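Alpha-1,6-mannanase (Bacteroides thetaiotaomicron, PDB 4V1S) probably hydrolyses alpha-1,6-mannosidic linkages of mannan, as a GH76 glycoside hydrolase serving polysaccharide use in a gut bacterium. Local coordinates at residues S55-D60 with Y372-S377; F80-I85 with G313-S318; N84-Y89 with A380-M385; I343-N348 with G362-S367. One frame throughout, in Å; residues are numbered along the deposited sequence. Where two conformers were deposited one is given.

Interaction 1 of 4, residues S55-D60 with Y372-S377; sequences SVIDKD and YDLRFS
Y372 extends its ring toward D60, hydroxyl end leading, and the two side chains meet at about a right angle with the ring and carboxylate planes 29° apart. The approach of Y372 OH to D60 CG, 3.7 Å, is packing rather than a bond; the carboxylate's strong partner is R356, in a salt bridge. A water received by D60 O at 2.7 Å also makes a weak link to the tyrosine hydroxyl. An alanine at D60 would probably leave R356 without this counter-charge and the end of the Y372 ring less closely packed. One helical turn earlier, I57 forks over the other segment: CG1 packs on S377 CB at 3.6 Å, while CG2, anti to the backbone N (chi1 of the residue -66°), touches L374 CD1 at 3.9 Å, the two side chains crossing at about a right angle. Behind this surface D373 caps the helix, its OD1 taking R375 N as well as NE while OD2 takes NH2, a side-on grip. The contact joins helix 46-61 to the start of helix 374-394, the last of the chain; L374 also packs on N84 of helix 81-97, and Y372 on L61.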
loop_
_atom_site.group_PDB
_atom_site.type_symbol
_atom_site.label_atom_id
_atom_site.label_comp_id
_atom_site.label_asym_id
_atom_site.label_seq_id
_atom_site.Cartn_x
_atom_site.Cartn_y
_atom_site.Cartn_z
ATOM N N SER A 55 11.968 16.224 0.283
ATOM C CA SER A 55 12.792 17.210 0.958
ATOM C C SER A 55 12.051 17.759 2.175
ATOM O O SER A 55 12.633 17.937 3.254
ATOM C CB SER A 55 13.171 18.339 -0.001
ATOM O OG SER A 55 13.944 19.296 0.661
ATOM N N VAL A 56 10.758 18.009 2.015
ATOM C CA VAL A 56 9.975 18.535 3.144
ATOM C C VAL A 56 9.758 17.495 4.225
ATOM O O VAL A 56 9.895 17.780 5.410
ATOM C CB VAL A 56 8.655 19.152 2.685
ATOM C CG1 VAL A 56 7.856 19.694 3.859
ATOM C CG2 VAL A 56 8.961 20.349 1.765
ATOM N N ILE A 57 9.449 16.279 3.818
ATOM C CA ILE A 57 9.371 15.154 4.775
ATOM C C ILE A 57 10.657 15.017 5.585
ATOM O O ILE A 57 10.610 14.841 6.792
ATOM C CB ILE A 57 9.084 13.823 4.062
ATOM C CG1 ILE A 57 7.693 13.827 3.426
ATOM C CG2 ILE A 57 9.190 12.631 5.001
ATOM C CD1 ILE A 57 7.558 12.827 2.295
ATOM N N ASP A 58 11.812 15.075 4.911
ATOM C CA ASP A 58 13.092 14.943 5.621
ATOM C C ASP A 58 13.298 16.080 6.594
ATOM O O ASP A 58 13.673 15.839 7.730
ATOM C CB ASP A 58 14.271 14.828 4.655
ATOM C CG ASP A 58 14.412 13.437 4.046
ATOM O OD1 ASP A 58 13.635 12.507 4.417
ATOM O OD2 ASP A 58 15.313 13.291 3.179
ATOM N N LYS A 59 13.018 17.307 6.160
ATOM C CA LYS A 59 13.175 18.462 7.015
ATOM C C LYS A 59 12.306 18.309 8.275
ATOM O O LYS A 59 12.762 18.503 9.400
ATOM C CB LYS A 59 12.826 19.727 6.212
ATOM C CG LYS A 59 13.378 20.987 6.820
ATOM C CD LYS A 59 13.154 22.184 5.896
ATOM C CE LYS A 59 11.701 22.227 5.423
ATOM N NZ LYS A 59 11.163 23.600 5.179
ATOM N N ASP A 60 11.053 17.935 8.080
ATOM C CA ASP A 60 10.076 17.924 9.179
ATOM C C ASP A 60 10.213 16.710 10.083
ATOM O O ASP A 60 10.049 16.839 11.299
ATOM C CB ASP A 60 8.632 17.918 8.643
ATOM C CG ASP A 60 8.205 19.242 8.046
ATOM O OD1 ASP A 60 8.810 20.301 8.358
ATOM O OD2 ASP A 60 7.214 19.207 7.266
ATOM N N TYR A 372 0.442 16.880 11.438
ATOM C CA TYR A 372 0.680 15.938 10.349
ATOM C C TYR A 372 1.383 14.701 10.879
ATOM O O TYR A 372 2.134 14.781 11.848
ATOM C CB TYR A 372 1.520 16.589 9.233
ATOM C CG TYR A 372 2.760 17.298 9.721
ATOM C CD1 TYR A 372 3.949 16.608 9.944
ATOM C CD2 TYR A 372 2.747 18.673 9.980
ATOM C CE1 TYR A 372 5.089 17.262 10.405
ATOM C CE2 TYR A 372 3.882 19.323 10.440
ATOM C CZ TYR A 372 5.049 18.611 10.653
ATOM O OH TYR A 372 6.188 19.267 11.113
ATOM N N ASP A 373 1.129 13.550 10.248
ATOM C CA ASP A 373 1.950 12.359 10.504
ATOM C C ASP A 373 2.655 11.914 9.225
ATOM O O ASP A 373 2.345 12.385 8.117
ATOM C CB ASP A 373 1.236 11.239 11.335
ATOM C CG ASP A 373 0.192 10.482 10.602
ATOM O OD1 ASP A 373 0.494 9.962 9.489
ATOM O OD2 ASP A 373 -0.919 10.305 11.217
ATOM N N LEU A 374 3.635 11.052 9.412
ATOM C CA LEU A 374 4.508 10.613 8.347
ATOM C C LEU A 374 3.754 10.081 7.130
ATOM O O LEU A 374 4.193 10.284 6.025
ATOM C CB LEU A 374 5.448 9.535 8.881
ATOM C CG LEU A 374 6.536 9.012 7.915
ATOM C CD1 LEU A 374 7.450 10.152 7.474
ATOM C CD2 LEU A 374 7.306 7.888 8.599
ATOM N N ARG A 375 2.638 9.385 7.328
ATOM C CA ARG A 375 1.998 8.813 6.158
ATOM C C ARG A 375 1.391 9.825 5.230
ATOM O O ARG A 375 1.221 9.518 4.029
ATOM C CB ARG A 375 1.092 7.607 6.400
ATOM C CG ARG A 375 0.059 7.848 7.354
ATOM C CD ARG A 375 -0.497 6.609 8.084
ATOM N NE ARG A 375 -1.249 7.446 8.991
ATOM C CZ ARG A 375 -2.418 7.244 9.531
ATOM N NH1 ARG A 375 -3.077 6.113 9.379
ATOM N NH2 ARG A 375 -2.909 8.241 10.279
ATOM N N PHE A 376 1.061 11.023 5.733
ATOM C CA PHE A 376 0.290 11.947 4.900
ATOM C C PHE A 376 1.106 12.412 3.668
ATOM O O PHE A 376 0.584 12.513 2.553
ATOM C CB PHE A 376 -0.179 13.186 5.661
ATOM C CG PHE A 376 -1.048 12.936 6.880
ATOM C CD1 PHE A 376 -1.526 11.674 7.242
ATOM C CD2 PHE A 376 -1.418 14.039 7.672
ATOM C CE1 PHE A 376 -2.299 11.507 8.373
ATOM C CE2 PHE A 376 -2.202 13.875 8.804
ATOM C CZ PHE A 376 -2.644 12.603 9.164
ATOM N N SER A 377 2.377 12.753 3.874
ATOM C CA SER A 377 3.181 13.257 2.772
ATOM C C SER A 377 3.906 12.130 2.060
ATOM O O SER A 377 4.182 12.248 0.871
ATOM C CB SER A 377 4.181 14.320 3.212
ATOM O OG SER A 377 3.509 15.534 3.516
HETATM O O HOH W 1 9.179 19.129 12.511
#

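Interaction 2 of 4, residues F80-I85 with G313-S318; sequences FIWGNI and GYFAFS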
loop_
_atom_site.group_PDB
_atom_site.type_symbol
_atom_site.label_atom_id
_atom_site.label_comp_id
_atom_site.label_asym_id
_atom_site.label_seq_id
_atom_site.Cartn_x
_atom_site.Cartn_y
_atom_site.Cartn_z
ATOM N N PHE A 80 5.588 4.840 13.465
ATOM C CA PHE A 80 5.068 3.528 13.174
ATOM C C PHE A 80 5.534 3.111 11.789
ATOM O O PHE A 80 5.919 3.932 10.968
ATOM C CB PHE A 80 3.552 3.525 13.231
ATOM C CG PHE A 80 2.991 3.813 14.601
ATOM C CD1 PHE A 80 3.094 2.885 15.615
ATOM C CD2 PHE A 80 2.341 5.010 14.869
ATOM C CE1 PHE A 80 2.602 3.137 16.874
ATOM C CE2 PHE A 80 1.820 5.261 16.125
ATOM C CZ PHE A 80 1.953 4.315 17.127
ATOM N N ILE A 81 5.519 1.811 11.541
ATOM C CA ILE A 81 6.090 1.292 10.311
ATOM C C ILE A 81 5.385 1.852 9.054
ATOM O O ILE A 81 6.033 2.085 8.001
ATOM C CB ILE A 81 6.135 -0.255 10.338
ATOM C CG1 ILE A 81 7.078 -0.786 9.277
ATOM C CG2 ILE A 81 4.744 -0.866 10.183
ATOM C CD1 ILE A 81 7.303 -2.282 9.379
ATOM N N TRP A 82 4.073 2.087 9.159
ATOM C CA TRP A 82 3.256 2.366 7.946
ATOM C C TRP A 82 3.827 3.497 7.067
ATOM O O TRP A 82 3.973 3.339 5.874
ATOM C CB TRP A 82 1.829 2.710 8.392
ATOM C CG TRP A 82 0.803 2.696 7.332
ATOM C CD1 TRP A 82 0.973 2.572 5.994
ATOM C CD2 TRP A 82 -0.585 2.881 7.552
ATOM N NE1 TRP A 82 -0.252 2.623 5.350
ATOM C CE2 TRP A 82 -1.226 2.823 6.291
ATOM C CE3 TRP A 82 -1.358 3.102 8.694
ATOM C CZ2 TRP A 82 -2.589 2.977 6.148
ATOM C CZ3 TRP A 82 -2.730 3.209 8.549
ATOM C CH2 TRP A 82 -3.324 3.172 7.288
ATOM N N GLY A 83 4.134 4.660 7.657
ATOM C CA GLY A 83 4.612 5.786 6.850
ATOM C C GLY A 83 5.907 5.486 6.138
ATOM O O GLY A 83 6.152 5.993 5.062
ATOM N N ASN A 84 6.740 4.638 6.758
ATOM C CA ASN A 84 7.967 4.202 6.145
ATOM C C ASN A 84 7.755 3.288 4.964
ATOM O O ASN A 84 8.605 3.215 4.071
ATOM C CB ASN A 84 8.846 3.450 7.170
ATOM C CG ASN A 84 9.244 4.336 8.329
ATOM O OD1 ASN A 84 10.193 5.109 8.242
ATOM N ND2 ASN A 84 8.466 4.292 9.377
ATOM N N ILE A 85 6.625 2.580 4.944
ATOM C CA ILE A 85 6.305 1.701 3.797
ATOM C C ILE A 85 6.088 2.529 2.546
ATOM O O ILE A 85 6.516 2.156 1.440
ATOM C CB ILE A 85 5.090 0.801 4.121
ATOM C CG1 ILE A 85 5.397 -0.075 5.369
ATOM C CG2 ILE A 85 4.697 -0.057 2.938
ATOM C CD1 ILE A 85 4.206 -0.893 5.840
ATOM N N GLY A 313 -5.838 9.704 2.181
ATOM C CA GLY A 313 -4.861 9.438 1.124
ATOM C C GLY A 313 -4.139 8.116 1.243
ATOM O O GLY A 313 -3.926 7.443 0.249
ATOM N N TYR A 314 -3.793 7.753 2.472
ATOM C CA TYR A 314 -3.128 6.511 2.755
ATOM C C TYR A 314 -3.999 5.283 2.479
ATOM O O TYR A 314 -3.491 4.156 2.550
ATOM C CB TYR A 314 -2.535 6.468 4.172
ATOM C CG TYR A 314 -3.501 6.814 5.266
ATOM C CD1 TYR A 314 -4.547 5.959 5.605
ATOM C CD2 TYR A 314 -3.435 8.020 5.900
ATOM C CE1 TYR A 314 -5.462 6.293 6.584
ATOM C CE2 TYR A 314 -4.331 8.347 6.912
ATOM C CZ TYR A 314 -5.340 7.472 7.244
ATOM O OH TYR A 314 -6.264 7.787 8.206
ATOM N N PHE A 315 -5.276 5.505 2.137
ATOM C CA PHE A 315 -6.181 4.484 1.593
ATOM C C PHE A 315 -6.407 4.677 0.093
ATOM O O PHE A 315 -6.289 3.736 -0.703
ATOM C CB PHE A 315 -7.557 4.494 2.272
ATOM C CG PHE A 315 -7.563 4.014 3.693
ATOM C CD1 PHE A 315 -6.502 3.302 4.259
ATOM C CD2 PHE A 315 -8.720 4.229 4.474
ATOM C CE1 PHE A 315 -6.608 2.847 5.563
ATOM C CE2 PHE A 315 -8.808 3.782 5.789
ATOM C CZ PHE A 315 -7.731 3.120 6.350
ATOM N N ALA A 316 -6.720 5.910 -0.291
ATOM C CA ALA A 316 -7.237 6.184 -1.655
ATOM C C ALA A 316 -6.198 6.013 -2.754
ATOM O O ALA A 316 -6.558 5.768 -3.877
ATOM C CB ALA A 316 -7.847 7.571 -1.748
ATOM N N PHE A 317 -4.909 6.107 -2.386
ATOM C CA PHE A 317 -3.799 5.892 -3.328
ATOM C C PHE A 317 -3.942 4.541 -4.001
ATOM O O PHE A 317 -3.462 4.346 -5.159
ATOM C CB PHE A 317 -2.432 6.002 -2.616
ATOM C CG PHE A 317 -2.072 4.739 -1.919
ATOM C CD1 PHE A 317 -2.633 4.385 -0.728
ATOM C CD2 PHE A 317 -1.376 3.773 -2.638
ATOM C CE1 PHE A 317 -2.397 3.133 -0.185
ATOM C CE2 PHE A 317 -1.108 2.531 -2.094
ATOM C CZ PHE A 317 -1.652 2.212 -0.872
ATOM N N SER A 318 -4.591 3.583 -3.307
ATOM C CA SER A 318 -4.741 2.221 -3.877
ATOM C C SER A 318 -5.630 2.194 -5.120
ATOM O O SER A 318 -5.464 1.330 -5.985
ATOM C CB SER A 318 -5.248 1.215 -2.843
ATOM O OG SER A 318 -6.543 1.525 -2.400
#
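W82 carries its segment's whole share of this contact, setting the far end of its six-membered ring against both Y314 and F315. The tight part lies at CH2 and CZ2; CH2 comes within 3.5 Å of Y314 CD1 and 3.7 Å of F315 CE1. The F315 atom sits at the indole edge, near its plane, whereas the Y314 ring is turned obliquely, with planes at 65° and centroids of the two six-membered rings 5.0 Å apart. W82 reaches the other helix because its CG stands anti to the backbone N (chi1 -166°), extending the indole from its own helix. On the opposing segment the neighbours brace each other: Y314 CE1 lies over the rim of one F315 face, and F315 O accepts from both the hydroxyl and the amide of S318. A leucine in place of Y314 would probably leave E359 without the hydroxyl it bonds and deprive W82 of part of its aromatic support. The looser side belongs to W82, which is partly exposed and about 4 Å from a bound glycerol, probably from the crystallisation liquor, which may mark a pocket. Around this junction of helices 81-97 and 313-330, W147 of helix 142-159 meets W82 edge-to-face, Y265 of helix 264-281 stacks on F315, and R375 of helix 374-394 forms a cation-pi contact with Y314.

Interaction 3 of 4, residues N84-Y89 with A380-M385; sequences NIFLLY and AAYMYM
Y382 is met by Y89 over one face and, more loosely, by F86, and its side chain carries nearly all of its helix's share in the first shell. Y89 CB hangs over the Y382 ring, 3.7 Å from its centroid and 22° off the normal, a CH-pi contact whose closest approach is 3.5 Å, to Y382 CD1. Beyond that carbon the Y89 ring turns its edge toward the same tyrosine, an edge-to-face pair with planes at 54° and centroids 5.2 Å apart. F86 is more distant: its CD1 lies 4.1 Å from Y382 CD2, which sits at the edge of the phenylalanine ring, near its plane. A chi1 of 170°, with CG trans to the backbone N, leans Y382 out from helix 374-394 into this place, where the CA atoms of F86 and Y382 are 6.2 Å apart. The next shell probably steadies the rings. Y382 OH bonds to D321 OD2, Y89 OH bonds to the carbonyl of W147 in helix 142-159, and F86 is held edge-to-face against F317 of helix 313-330. This is aromatic packing between an early helix, 81-97, and the last of the chain, consistent with the (alpha/alpha)6 barrel of the six-hairpin clan. Carbon surfaces thus pair through dispersion and CH-pi attraction, while both buried hydroxyls find polar mates beyond the interface, which should restrain each ring's tilt and spare an unpaired polar group.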
loop_
_atom_site.group_PDB
_atom_site.type_symbol
_atom_site.label_atom_id
_atom_site.label_comp_id
_atom_site.label_asym_id
_atom_site.label_seq_id
_atom_site.Cartn_x
_atom_site.Cartn_y
_atom_site.Cartn_z
ATOM N N ASN A 84 6.740 4.638 6.758
ATOM C CA ASN A 84 7.967 4.202 6.145
ATOM C C ASN A 84 7.755 3.288 4.964
ATOM O O ASN A 84 8.605 3.215 4.071
ATOM C CB ASN A 84 8.846 3.450 7.170
ATOM C CG ASN A 84 9.244 4.336 8.329
ATOM O OD1 ASN A 84 10.193 5.109 8.242
ATOM N ND2 ASN A 84 8.466 4.292 9.377
ATOM N N ILE A 85 6.625 2.580 4.944
ATOM C CA ILE A 85 6.305 1.701 3.797
ATOM C C ILE A 85 6.088 2.529 2.546
ATOM O O ILE A 85 6.516 2.156 1.440
ATOM C CB ILE A 85 5.090 0.801 4.121
ATOM C CG1 ILE A 85 5.397 -0.075 5.369
ATOM C CG2 ILE A 85 4.697 -0.057 2.938
ATOM C CD1 ILE A 85 4.206 -0.893 5.840
ATOM N N PHE A 86 5.452 3.705 2.676
ATOM C CA PHE A 86 5.340 4.557 1.508
ATOM C C PHE A 86 6.691 5.081 1.020
ATOM O O PHE A 86 6.871 5.219 -0.167
ATOM C CB PHE A 86 4.397 5.714 1.738
ATOM C CG PHE A 86 2.959 5.293 1.907
ATOM C CD1 PHE A 86 2.231 4.830 0.830
ATOM C CD2 PHE A 86 2.277 5.488 3.128
ATOM C CE1 PHE A 86 0.893 4.491 0.946
ATOM C CE2 PHE A 86 0.924 5.133 3.263
ATOM C CZ PHE A 86 0.246 4.642 2.166
ATOM N N LEU A 87 7.631 5.324 1.929
ATOM C CA LEU A 87 8.953 5.694 1.491
ATOM C C LEU A 87 9.598 4.516 0.758
ATOM O O LEU A 87 10.157 4.680 -0.302
ATOM C CB LEU A 87 9.825 6.144 2.687
ATOM C CG LEU A 87 9.468 7.457 3.332
ATOM C CD1 LEU A 87 10.320 7.685 4.557
ATOM C CD2 LEU A 87 9.653 8.589 2.328
ATOM N N LEU A 88 9.473 3.307 1.306
ATOM C CA LEU A 88 9.991 2.121 0.619
ATOM C C LEU A 88 9.431 2.033 -0.813
ATOM O O LEU A 88 10.161 1.789 -1.773
ATOM C CB LEU A 88 9.591 0.877 1.414
ATOM C CG LEU A 88 9.965 -0.484 0.856
ATOM C CD1 LEU A 88 11.475 -0.630 0.804
ATOM C CD2 LEU A 88 9.334 -1.604 1.686
ATOM N N TYR A 89 8.119 2.188 -0.947
ATOM C CA TYR A 89 7.463 2.157 -2.268
ATOM C C TYR A 89 8.020 3.258 -3.205
ATOM O O TYR A 89 8.201 3.055 -4.403
ATOM C CB TYR A 89 5.970 2.388 -2.119
ATOM C CG TYR A 89 5.149 1.315 -1.453
ATOM C CD1 TYR A 89 5.670 0.064 -1.118
ATOM C CD2 TYR A 89 3.793 1.564 -1.165
ATOM C CE1 TYR A 89 4.863 -0.883 -0.463
ATOM C CE2 TYR A 89 2.980 0.616 -0.577
ATOM C CZ TYR A 89 3.501 -0.635 -0.238
ATOM O OH TYR A 89 2.653 -1.602 0.325
ATOM N N ALA A 380 1.866 10.868 -0.814
ATOM C CA ALA A 380 1.932 11.820 -1.925
ATOM C C ALA A 380 3.230 11.665 -2.721
ATOM O O ALA A 380 3.206 11.618 -3.928
ATOM C CB ALA A 380 1.766 13.239 -1.430
ATOM N N ALA A 381 4.360 11.546 -2.026
ATOM C CA ALA A 381 5.620 11.325 -2.691
ATOM C C ALA A 381 5.576 10.080 -3.562
ATOM O O ALA A 381 6.062 10.083 -4.696
ATOM C CB ALA A 381 6.750 11.230 -1.674
ATOM N N TYR A 382 4.972 9.006 -3.028
ATOM C CA TYR A 382 4.848 7.759 -3.765
ATOM C C TYR A 382 4.035 7.947 -5.056
ATOM O O TYR A 382 4.476 7.553 -6.145
ATOM C CB TYR A 382 4.253 6.690 -2.861
ATOM C CG TYR A 382 3.835 5.414 -3.544
ATOM C CD1 TYR A 382 4.694 4.753 -4.395
ATOM C CD2 TYR A 382 2.590 4.840 -3.295
ATOM C CE1 TYR A 382 4.310 3.557 -5.036
ATOM C CE2 TYR A 382 2.187 3.677 -3.927
ATOM C CZ TYR A 382 3.046 3.018 -4.791
ATOM O OH TYR A 382 2.615 1.875 -5.409
ATOM N N MET A 383 2.901 8.635 -4.950
ATOM C CA MET A 383 2.100 8.938 -6.141
ATOM C C MET A 383 2.871 9.749 -7.171
ATOM O O MET A 383 2.802 9.478 -8.378
ATOM C CB MET A 383 0.847 9.666 -5.757
ATOM C CG MET A 383 -0.144 8.799 -5.014
ATOM S SD MET A 383 -0.851 7.423 -5.942
ATOM C CE MET A 383 0.246 6.089 -5.528
ATOM N N TYR A 384 3.651 10.708 -6.700
ATOM C CA TYR A 384 4.423 11.511 -7.658
ATOM C C TYR A 384 5.451 10.684 -8.399
ATOM O O TYR A 384 5.673 10.897 -9.587
ATOM C CB TYR A 384 5.078 12.742 -7.006
ATOM C CG TYR A 384 4.125 13.746 -6.426
ATOM C CD1 TYR A 384 2.905 14.034 -7.039
ATOM C CD2 TYR A 384 4.437 14.417 -5.242
ATOM C CE1 TYR A 384 2.006 14.912 -6.451
ATOM C CE2 TYR A 384 3.578 15.377 -4.681
ATOM C CZ TYR A 384 2.359 15.609 -5.303
ATOM O OH TYR A 384 1.492 16.519 -4.766
ATOM N N MET A 385 6.121 9.770 -7.700
ATOM C CA MET A 385 7.109 8.945 -8.340
ATOM C C MET A 385 6.437 7.983 -9.343
ATOM O O MET A 385 6.974 7.717 -10.430
ATOM C CB MET A 385 7.937 8.182 -7.313
ATOM C CG MET A 385 9.157 7.499 -7.905
ATOM S SD MET A 385 10.417 8.598 -8.495
ATOM C CE MET A 385 11.378 8.847 -7.007
#

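Interaction 4 of 4, residues I343-N348 with G362-S367; sequences INFIHN and GTPTTS
F345 presents its ring tip, CZ, to the passing backbone of the loop, and G362 is the first residue to meet it. The glycine carbonyl oxygen lies 4.4 Å from F345 CZ, obliquely to the ring, a loose touch of backbone on carbon. Next comes T363, whose CB points away from the helix; its carbonyl carbon contributes instead, 4.4 Å from F345 CZ. P364 follows with the closest approach, its CD 4.1 Å from F345 CZ and near the plane of the phenylalanine ring, at its edge. The proline and aromatic side chains cross at about a right angle, and CZ is the one ring atom that comes close. A chi1 of 179° points the F345 ring opposite the backbone N and swings it out from the helix. Beyond the proline, T365 ties the chain to the end of the same helix, with its OG1 bonded to L350 O and its backbone to K349. On the helix, H347 ND1 donates a nearly straight bond (165°) to N348 OD1 at 3.1 Å, within a wider pi-type turn at 346-348. The loop passes alongside helix 334-350, running roughly the same way, at the periphery of the fold, before helix 374-394 begins. F345 also packs on A308, H347 stacks on W49 of helix 46-61, and I343 faces inward to M383 and Y384 of helix 374-394 and to I320 and F324 of helix 313-330.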
loop_
_atom_site.group_PDB
_atom_site.type_symbol
_atom_site.label_atom_id
_atom_site.label_comp_id
_atom_site.label_asym_id
_atom_site.label_seq_id
_atom_site.Cartn_x
_atom_site.Cartn_y
_atom_site.Cartn_z
ATOM N N ILE A 343 -3.617 12.737 -9.379
ATOM C CA ILE A 343 -2.293 13.157 -8.864
ATOM C C ILE A 343 -2.109 14.679 -9.024
ATOM O O ILE A 343 -1.563 15.352 -8.126
ATOM C CB ILE A 343 -1.161 12.298 -9.474
ATOM C CG1 ILE A 343 -1.346 10.838 -9.005
ATOM C CG2 ILE A 343 0.189 12.828 -9.040
ATOM C CD1 ILE A 343 -0.488 9.837 -9.726
ATOM N N ASN A 344 -2.590 15.244 -10.127
ATOM C CA ASN A 344 -2.542 16.700 -10.312
ATOM C C ASN A 344 -3.308 17.411 -9.227
ATOM O O ASN A 344 -2.869 18.425 -8.725
ATOM C CB ASN A 344 -3.068 17.083 -11.706
ATOM C CG ASN A 344 -2.132 16.636 -12.845
ATOM O OD1 ASN A 344 -0.983 16.271 -12.637
ATOM N ND2 ASN A 344 -2.641 16.664 -14.049
ATOM N N PHE A 345 -4.470 16.861 -8.866
ATOM C CA PHE A 345 -5.270 17.418 -7.791
ATOM C C PHE A 345 -4.521 17.416 -6.459
ATOM O O PHE A 345 -4.559 18.380 -5.717
ATOM C CB PHE A 345 -6.599 16.661 -7.671
ATOM C CG PHE A 345 -7.490 17.169 -6.565
ATOM C CD1 PHE A 345 -8.318 18.218 -6.764
ATOM C CD2 PHE A 345 -7.480 16.537 -5.314
ATOM C CE1 PHE A 345 -9.161 18.667 -5.752
ATOM C CE2 PHE A 345 -8.287 16.988 -4.284
ATOM C CZ PHE A 345 -9.143 18.056 -4.521
ATOM N N ILE A 346 -3.861 16.317 -6.134
ATOM C CA ILE A 346 -3.057 16.274 -4.925
ATOM C C ILE A 346 -2.073 17.447 -4.883
ATOM O O ILE A 346 -2.001 18.167 -3.900
ATOM C CB ILE A 346 -2.309 14.923 -4.811
ATOM C CG1 ILE A 346 -3.316 13.768 -4.662
ATOM C CG2 ILE A 346 -1.372 14.944 -3.600
ATOM C CD1 ILE A 346 -2.665 12.425 -4.886
ATOM N N HIS A 347 -1.330 17.649 -5.946
ATOM C CA HIS A 347 -0.324 18.739 -5.981
ATOM C C HIS A 347 -0.947 20.133 -5.985
ATOM O O HIS A 347 -0.514 21.042 -5.273
ATOM C CB HIS A 347 0.559 18.557 -7.186
ATOM C CG HIS A 347 1.726 19.485 -7.217
ATOM N ND1 HIS A 347 1.750 20.625 -7.987
ATOM C CD2 HIS A 347 2.888 19.469 -6.527
ATOM C CE1 HIS A 347 2.901 21.250 -7.801
ATOM N NE2 HIS A 347 3.612 20.562 -6.929
ATOM N N ASN A 348 -1.925 20.302 -6.855
ATOM C CA ASN A 348 -2.506 21.612 -7.130
ATOM C C ASN A 348 -3.494 22.097 -6.083
ATOM O O ASN A 348 -3.636 23.299 -5.884
ATOM C CB ASN A 348 -3.105 21.603 -8.545
ATOM C CG ASN A 348 -2.047 21.361 -9.632
ATOM O OD1 ASN A 348 -0.821 21.515 -9.421
ATOM N ND2 ASN A 348 -2.516 20.951 -10.808
ATOM N N GLY A 362 -10.200 14.480 -0.206
ATOM C CA GLY A 362 -11.494 14.857 -0.779
ATOM C C GLY A 362 -11.703 16.332 -1.062
ATOM O O GLY A 362 -12.492 16.684 -1.935
ATOM N N THR A 363 -11.022 17.208 -0.312
ATOM C CA THR A 363 -11.341 18.640 -0.344
ATOM C C THR A 363 -10.068 19.495 -0.425
ATOM O O THR A 363 -9.085 19.212 0.261
ATOM C CB THR A 363 -12.186 19.037 0.876
ATOM O OG1 THR A 363 -11.453 18.814 2.066
ATOM C CG2 THR A 363 -13.426 18.218 0.975
ATOM N N PRO A 364 -10.073 20.535 -1.273
ATOM C CA PRO A 364 -8.882 21.379 -1.348
ATOM C C PRO A 364 -8.479 21.958 -0.003
ATOM O O PRO A 364 -9.326 22.271 0.854
ATOM C CB PRO A 364 -9.287 22.483 -2.321
ATOM C CG PRO A 364 -10.339 21.875 -3.167
ATOM C CD PRO A 364 -11.081 20.918 -2.275
ATOM N N THR A 365 -7.177 22.096 0.169
ATOM C CA THR A 365 -6.616 22.682 1.360
ATOM C C THR A 365 -6.735 24.199 1.270
ATOM O O THR A 365 -6.378 24.793 0.256
ATOM C CB THR A 365 -5.155 22.262 1.496
ATOM O OG1 THR A 365 -5.117 20.837 1.658
ATOM C CG2 THR A 365 -4.503 22.923 2.691
ATOM N N THR A 366 -7.257 24.814 2.323
ATOM C CA THR A 366 -7.454 26.265 2.346
ATOM C C THR A 366 -6.659 27.014 3.412
ATOM O O THR A 366 -6.634 28.237 3.404
ATOM C CB THR A 366 -8.954 26.612 2.478
ATOM O OG1 THR A 366 -9.495 25.967 3.633
ATOM C CG2 THR A 366 -9.697 26.132 1.240
ATOM N N SER A 367 -6.048 26.287 4.331
ATOM C CA SER A 367 -5.154 26.879 5.305
ATOM C C SER A 367 -4.047 25.880 5.625
ATOM O O SER A 367 -4.183 24.675 5.413
ATOM C CB SER A 367 -5.912 27.277 6.574
ATOM O OG SER A 367 -6.560 26.162 7.155
#

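Interactions 1, 2 and 3 form one cluster, with centres 8 to 12 Å apart and direct contacts between each pair. Interactions 2 and 3 share N84 and I85 on helix 81-97, while 1 and 3 share helix 374-394. Interaction 4 lies 16 to 18 Å from the rest and touches interaction 3 alone, through M383 and Y384, which meet I343, I346 and H347. Along the chain, interactions 1 and 3 alternate, 2 is nested inside 1, 4 is nested inside both 1 and 3, and 2 closes before 4 opens. Helix 374-394, the last, therefore returns to helices 46-61 and 81-97 near the beginning, consistent with the (alpha/alpha)6 barrel of the six-hairpin clan.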